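Local coordinates for ornithine carbamoyltransferase, mitochondrial (Coccidioides immitis, PDB 3SDS), which catalyses the transfer of the carbamoyl group from carbamoyl phosphate to L-ornithine, giving L-citrulline and phosphate in arginine biosynthesis, at residues I191-D196 and V261-T266; A159-L164 and E332-A337. All coordinates share one frame; numbering follows the deposited sequence.

Interaction 1 (I191-D196 and V261-T266); sequences IAWVGD and VIVTDT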
loop_
_atom_site.group_PDB
_atom_site.type_symbol
_atom_site.label_atom_id
_atom_site.label_comp_id
_atom_site.label_asym_id
_atom_site.label_seq_id
_atom_site.Cartn_x
_atom_site.Cartn_y
_atom_site.Cartn_z
ATOM N N ILE A 191 -22.211 3.090 -33.101
ATOM C CA ILE A 191 -20.873 3.442 -32.592
ATOM C C ILE A 191 -19.823 3.338 -33.717
ATOM O O ILE A 191 -19.775 2.358 -34.453
ATOM C CB ILE A 191 -20.455 2.575 -31.331
ATOM C CG1 ILE A 191 -21.407 2.819 -30.151
ATOM C CG2 ILE A 191 -19.005 2.846 -30.891
ATOM C CD1 ILE A 191 -21.211 1.858 -28.987
ATOM N N ALA A 192 -18.988 4.357 -33.848
ATOM C CA ALA A 192 -17.914 4.303 -34.812
ATOM C C ALA A 192 -16.575 4.305 -34.102
ATOM O O ALA A 192 -16.248 5.235 -33.354
ATOM C CB ALA A 192 -18.007 5.472 -35.775
ATOM N N TRP A 193 -15.818 3.244 -34.337
ATOM C CA TRP A 193 -14.456 3.132 -33.847
ATOM C C TRP A 193 -13.466 3.487 -34.963
ATOM O O TRP A 193 -13.492 2.885 -36.050
ATOM C CB TRP A 193 -14.195 1.704 -33.347
ATOM C CG TRP A 193 -12.806 1.519 -32.815
ATOM C CD1 TRP A 193 -11.627 1.464 -33.541
ATOM C CD2 TRP A 193 -12.437 1.388 -31.439
ATOM N NE1 TRP A 193 -10.556 1.317 -32.688
ATOM C CE2 TRP A 193 -11.022 1.265 -31.394
ATOM C CE3 TRP A 193 -13.161 1.374 -30.238
ATOM C CZ2 TRP A 193 -10.323 1.109 -30.183
ATOM C CZ3 TRP A 193 -12.472 1.234 -29.041
ATOM C CH2 TRP A 193 -11.063 1.095 -29.023
ATOM N N VAL A 194 -12.588 4.454 -34.695
ATOM C CA VAL A 194 -11.570 4.852 -35.683
ATOM C C VAL A 194 -10.175 4.734 -35.067
ATOM O O VAL A 194 -9.855 5.448 -34.121
ATOM C CB VAL A 194 -11.814 6.293 -36.240
ATOM C CG1 VAL A 194 -10.760 6.679 -37.276
ATOM C CG2 VAL A 194 -13.195 6.416 -36.840
ATOM N N GLY A 195 -9.356 3.830 -35.603
ATOM C CA GLY A 195 -8.006 3.596 -35.073
ATOM C C GLY A 195 -7.562 2.141 -35.082
ATOM O O GLY A 195 -7.975 1.376 -35.937
ATOM N N ASP A 196 -6.723 1.758 -34.126
ATOM C CA ASP A 196 -6.247 0.380 -34.040
ATOM C C ASP A 196 -7.267 -0.567 -33.384
ATOM O O ASP A 196 -8.052 -0.150 -32.521
ATOM C CB ASP A 196 -4.894 0.307 -33.306
ATOM C CG ASP A 196 -4.252 -1.110 -33.355
ATOM O OD1 ASP A 196 -4.434 -1.869 -34.359
ATOM O OD2 ASP A 196 -3.546 -1.459 -32.376
ATOM N N VAL A 261 -21.928 8.047 -31.757
ATOM C CA VAL A 261 -20.736 8.195 -30.924
ATOM C C VAL A 261 -19.512 7.893 -31.763
ATOM O O VAL A 261 -19.547 6.988 -32.604
ATOM C CB VAL A 261 -20.758 7.200 -29.750
ATOM C CG1 VAL A 261 -19.479 7.300 -28.929
ATOM C CG2 VAL A 261 -21.997 7.415 -28.889
ATOM N N ILE A 262 -18.436 8.647 -31.540
ATOM C CA ILE A 262 -17.141 8.301 -32.136
ATOM C C ILE A 262 -16.084 7.978 -31.065
ATOM O O ILE A 262 -15.875 8.748 -30.126
ATOM C CB ILE A 262 -16.649 9.360 -33.156
ATOM C CG1 ILE A 262 -17.650 9.488 -34.310
ATOM C CG2 ILE A 262 -15.282 8.974 -33.710
ATOM C CD1 ILE A 262 -17.415 10.694 -35.233
ATOM N N VAL A 263 -15.439 6.820 -31.219
ATOM C CA VAL A 263 -14.431 6.338 -30.268
ATOM C C VAL A 263 -13.064 6.127 -30.932
ATOM O O VAL A 263 -12.977 5.634 -32.058
ATOM C CB VAL A 263 -14.819 4.986 -29.610
ATOM C CG1 VAL A 263 -14.214 4.898 -28.246
ATOM C CG2 VAL A 263 -16.283 4.839 -29.499
ATOM N N THR A 264 -12.009 6.489 -30.212
ATOM C CA THR A 264 -10.657 6.091 -30.562
ATOM C C THR A 264 -9.842 5.637 -29.323
ATOM O O THR A 264 -10.378 5.529 -28.221
ATOM C CB THR A 264 -9.935 7.197 -31.392
ATOM O OG1 THR A 264 -8.726 6.669 -31.965
ATOM C CG2 THR A 264 -9.637 8.455 -30.538
ATOM N N ASP A 265 -8.553 5.373 -29.533
ATOM C CA ASP A 265 -7.636 4.876 -28.516
ATOM C C ASP A 265 -6.200 5.164 -28.953
ATOM O O ASP A 265 -5.918 5.242 -30.151
ATOM C CB ASP A 265 -7.809 3.359 -28.383
ATOM C CG ASP A 265 -7.114 2.780 -27.146
ATOM O OD1 ASP A 265 -6.347 3.512 -26.467
ATOM O OD2 ASP A 265 -7.342 1.576 -26.847
ATOM N N THR A 266 -5.300 5.304 -27.981
ATOM C CA THR A 266 -3.844 5.295 -28.213
ATOM C C THR A 266 -3.425 4.280 -29.287
ATOM O O THR A 266 -3.951 3.159 -29.319
ATOM C CB THR A 266 -3.084 5.007 -26.868
ATOM O OG1 THR A 266 -2.519 6.225 -26.364
ATOM C CG2 THR A 266 -1.947 3.989 -27.041
#
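The hydroxyl of T264 donates to the carbonyl of V194, with OG1 2.7 Å from V194 O and lying almost in line with the C=O bond. OG1 stands anti to the backbone N (chi1 -168°), which turns it across to the neighbouring strand, where it prolongs a ladder of main-chain bonds. Earlier along the strands, V194 N bonds V263 O, V263 N bonds A192 O at 2.8 Å, and A192 N bonds V261 O, the regular pattern of a parallel pair. V263 O and A192 O each take in addition a CA-H...O contact, from W193 and I262 respectively.

On the face that carries I191, W193, V261 and V263, the V263 side chain touches both I191 and W193: its CG2 packs on I191 CG2 at 3.6 Å, while its CB lies 4.0 Å from W193 CE3. The indole, with CG anti to its own backbone N, leans across toward the partner strand, and V263 O lies over one face of the ring, near its rim. W193 CZ2 lies 3.8 Å from D265 CB, met obliquely. W193 NE1 donates a bent bond, 2.9 Å long, to D196 O, pinning the ring to the loop after its strand; helix 199-210 also packs on the indole.

D265 OD2 is bonded by N198 ND2, and its side chain lies close to C307; by similarity D265 binds L-ornithine. Two central parallel strands delivering ligand-binding loops from their C-terminal ends are typical of the Rossmann-like ornithine-binding domain of carbamoyltransferases.

Interaction 2 (A159-L164 and E332-A337); sequences AIADFL and ENRLWA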
loop_
_atom_site.group_PDB
_atom_site.type_symbol
_atom_site.label_atom_id
_atom_site.label_comp_id
_atom_site.label_asym_id
_atom_site.label_seq_id
_atom_site.Cartn_x
_atom_site.Cartn_y
_atom_site.Cartn_z
ATOM N N ALA A 159 -15.715 -1.979 -20.781
ATOM C CA ALA A 159 -17.012 -2.087 -21.453
ATOM C C ALA A 159 -18.179 -1.669 -20.522
ATOM O O ALA A 159 -19.073 -0.899 -20.925
ATOM C CB ALA A 159 -17.213 -3.506 -21.983
ATOM N N ILE A 160 -18.148 -2.162 -19.281
ATOM C CA ILE A 160 -19.187 -1.844 -18.311
ATOM C C ILE A 160 -19.223 -0.323 -18.069
ATOM O O ILE A 160 -20.300 0.295 -18.095
ATOM C CB ILE A 160 -19.002 -2.631 -16.988
ATOM C CG1 ILE A 160 -19.053 -4.145 -17.252
ATOM C CG2 ILE A 160 -20.062 -2.246 -15.994
ATOM C CD1 ILE A 160 -18.502 -5.034 -16.124
ATOM N N ALA A 161 -18.053 0.281 -17.868
ATOM C CA ALA A 161 -17.957 1.730 -17.729
ATOM C C ALA A 161 -18.501 2.463 -18.952
ATOM O O ALA A 161 -19.289 3.414 -18.821
ATOM C CB ALA A 161 -16.526 2.145 -17.467
ATOM N N ASP A 162 -18.086 2.016 -20.138
ATOM C CA ASP A 162 -18.471 2.698 -21.367
ATOM C C ASP A 162 -19.978 2.663 -21.585
ATOM O O ASP A 162 -20.582 3.693 -21.923
ATOM C CB ASP A 162 -17.694 2.160 -22.562
ATOM C CG ASP A 162 -16.239 2.570 -22.524
ATOM O OD1 ASP A 162 -15.871 3.334 -21.599
ATOM O OD2 ASP A 162 -15.454 2.136 -23.404
ATOM N N PHE A 163 -20.595 1.506 -21.345
ATOM C CA PHE A 163 -22.056 1.421 -21.470
ATOM C C PHE A 163 -22.823 2.181 -20.375
ATOM O O PHE A 163 -23.882 2.734 -20.660
ATOM C CB PHE A 163 -22.554 -0.017 -21.712
ATOM C CG PHE A 163 -22.612 -0.370 -23.166
ATOM C CD1 PHE A 163 -21.454 -0.697 -23.865
ATOM C CD2 PHE A 163 -23.818 -0.301 -23.867
ATOM C CE1 PHE A 163 -21.510 -0.991 -25.239
ATOM C CE2 PHE A 163 -23.875 -0.578 -25.253
ATOM C CZ PHE A 163 -22.723 -0.926 -25.929
ATOM N N LEU A 164 -22.271 2.261 -19.157
ATOM C CA LEU A 164 -22.829 3.141 -18.130
ATOM C C LEU A 164 -22.896 4.563 -18.651
ATOM O O LEU A 164 -23.896 5.260 -18.440
ATOM C CB LEU A 164 -21.980 3.137 -16.852
ATOM C CG LEU A 164 -22.410 4.080 -15.700
ATOM C CD1 LEU A 164 -23.913 3.958 -15.355
ATOM C CD2 LEU A 164 -21.591 3.854 -14.451
ATOM N N GLU A 332 -14.395 8.430 -14.575
ATOM C CA GLU A 332 -15.028 8.241 -13.262
ATOM C C GLU A 332 -15.951 7.013 -13.184
ATOM O O GLU A 332 -16.050 6.372 -12.116
ATOM C CB GLU A 332 -15.807 9.500 -12.839
ATOM C CG GLU A 332 -16.633 9.329 -11.550
ATOM C CD GLU A 332 -17.623 10.445 -11.269
ATOM O OE1 GLU A 332 -17.461 11.576 -11.788
ATOM O OE2 GLU A 332 -18.575 10.186 -10.508
ATOM N N ASN A 333 -16.629 6.684 -14.285
ATOM C CA ASN A 333 -17.497 5.506 -14.288
ATOM C C ASN A 333 -16.747 4.174 -14.059
ATOM O O ASN A 333 -17.383 3.124 -13.903
ATOM C CB ASN A 333 -18.356 5.457 -15.556
ATOM C CG ASN A 333 -19.450 6.560 -15.595
ATOM O OD1 ASN A 333 -19.899 7.068 -14.558
ATOM N ND2 ASN A 333 -19.882 6.915 -16.806
ATOM N N ARG A 334 -15.405 4.210 -14.033
ATOM C CA ARG A 334 -14.630 3.027 -13.680
ATOM C C ARG A 334 -14.868 2.653 -12.211
ATOM O O ARG A 334 -14.969 1.457 -11.855
ATOM C CB ARG A 334 -13.138 3.227 -13.955
ATOM C CG ARG A 334 -12.703 3.047 -15.439
ATOM C CD ARG A 334 -12.988 1.626 -15.989
ATOM N NE ARG A 334 -12.071 0.600 -15.476
ATOM C CZ ARG A 334 -10.832 0.403 -15.951
ATOM N NH1 ARG A 334 -10.363 1.168 -16.937
ATOM N NH2 ARG A 334 -10.046 -0.545 -15.433
ATOM N N LEU A 335 -14.979 3.680 -11.363
ATOM C CA LEU A 335 -15.196 3.476 -9.944
ATOM C C LEU A 335 -16.510 2.740 -9.740
ATOM O O LEU A 335 -16.547 1.723 -9.031
ATOM C CB LEU A 335 -15.165 4.800 -9.178
ATOM C CG LEU A 335 -15.551 4.796 -7.679
ATOM C CD1 LEU A 335 -14.758 3.789 -6.835
ATOM C CD2 LEU A 335 -15.472 6.181 -7.050
ATOM N N TRP A 336 -17.567 3.243 -10.380
ATOM C CA TRP A 336 -18.924 2.695 -10.229
ATOM C C TRP A 336 -19.035 1.279 -10.835
ATOM O O TRP A 336 -19.701 0.401 -10.250
ATOM C CB TRP A 336 -20.003 3.686 -10.730
ATOM C CG TRP A 336 -19.677 5.120 -10.279
ATOM C CD1 TRP A 336 -19.335 6.185 -11.086
ATOM C CD2 TRP A 336 -19.586 5.609 -8.926
ATOM N NE1 TRP A 336 -19.062 7.290 -10.320
ATOM C CE2 TRP A 336 -19.194 6.964 -8.996
ATOM C CE3 TRP A 336 -19.804 5.029 -7.659
ATOM C CZ2 TRP A 336 -19.016 7.758 -7.846
ATOM C CZ3 TRP A 336 -19.625 5.820 -6.504
ATOM C CH2 TRP A 336 -19.237 7.172 -6.612
ATOM N N ALA A 337 -18.331 1.036 -11.944
ATOM C CA ALA A 337 -18.305 -0.287 -12.557
ATOM C C ALA A 337 -17.570 -1.350 -11.708
ATOM O O ALA A 337 -18.012 -2.499 -11.629
ATOM C CB ALA A 337 -17.715 -0.198 -13.937
#
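L164 lays its isobutyl group obliquely across the amide of N333. CD2 comes 3.6 Å from N333 OD1 and equally near its CG, and L164 CG stands over the same group, 4.0 Å from N333 ND2. With CG anti to the backbone N (chi1 177°), the leucine reaches out to the other helix, and the same CD2 also touches W336 CB. The leucine covers the flat face of the amide, while the amide's polar ends are engaged elsewhere: ND2 donates to T165 OG1 and OD1 accepts from K48 NZ.

One turn earlier, A161 and N333 form the nearest CA pair, 5.1 Å apart. The A161 methyl points at the other helix, its CB touching N333 O at 3.8 Å and R334 CD at 3.9 Å. A337 CB in turn meets I160 CG2 at 3.7 Å and lies near A161 N. With alanines A161 and A337 at the crossing, the axes of the two segments approach to 8.4 Å, at 113° to each other, consistent with their small side chains.

R334 directs its CB away, so only the bend of its chain brushes A161. Its guanidinium is bonded to T80 and, weakly, to Q158; R334, T80 and Q158 are all carbamoyl phosphate-binding residues by similarity. Within the same helix W336 NE1 donates to E332 OE2, which also forms a salt bridge with K52.

The contact is a helix crossing between 156-169 and 327-347. Helix 34-51 covers it on the side of I160, L164 and W336, helix 199-210 packs on F163 beyond the first helix, and a second subunit touches E332 and L335.

Overall arrangement
After helix 34-51 the chain builds the four-stranded parallel sheet (68-73, 94-98, 124-128, 146-148), then enters helix 156-169, where interaction 2 opens. Strand 190-194 follows and opens interaction 1, whose loop closes at strand 261-264 within the second parallel sheet. Only after strand 303-306 does helix 327-347 come back to close interaction 2, so the smaller loop is nested inside the larger. Interaction 1 joins neighbouring strands within the ornithine-binding domain; interaction 2 joins the two domains. Their centres are about 17 Å apart, without direct touching, and helix 199-210 packs against residues of both.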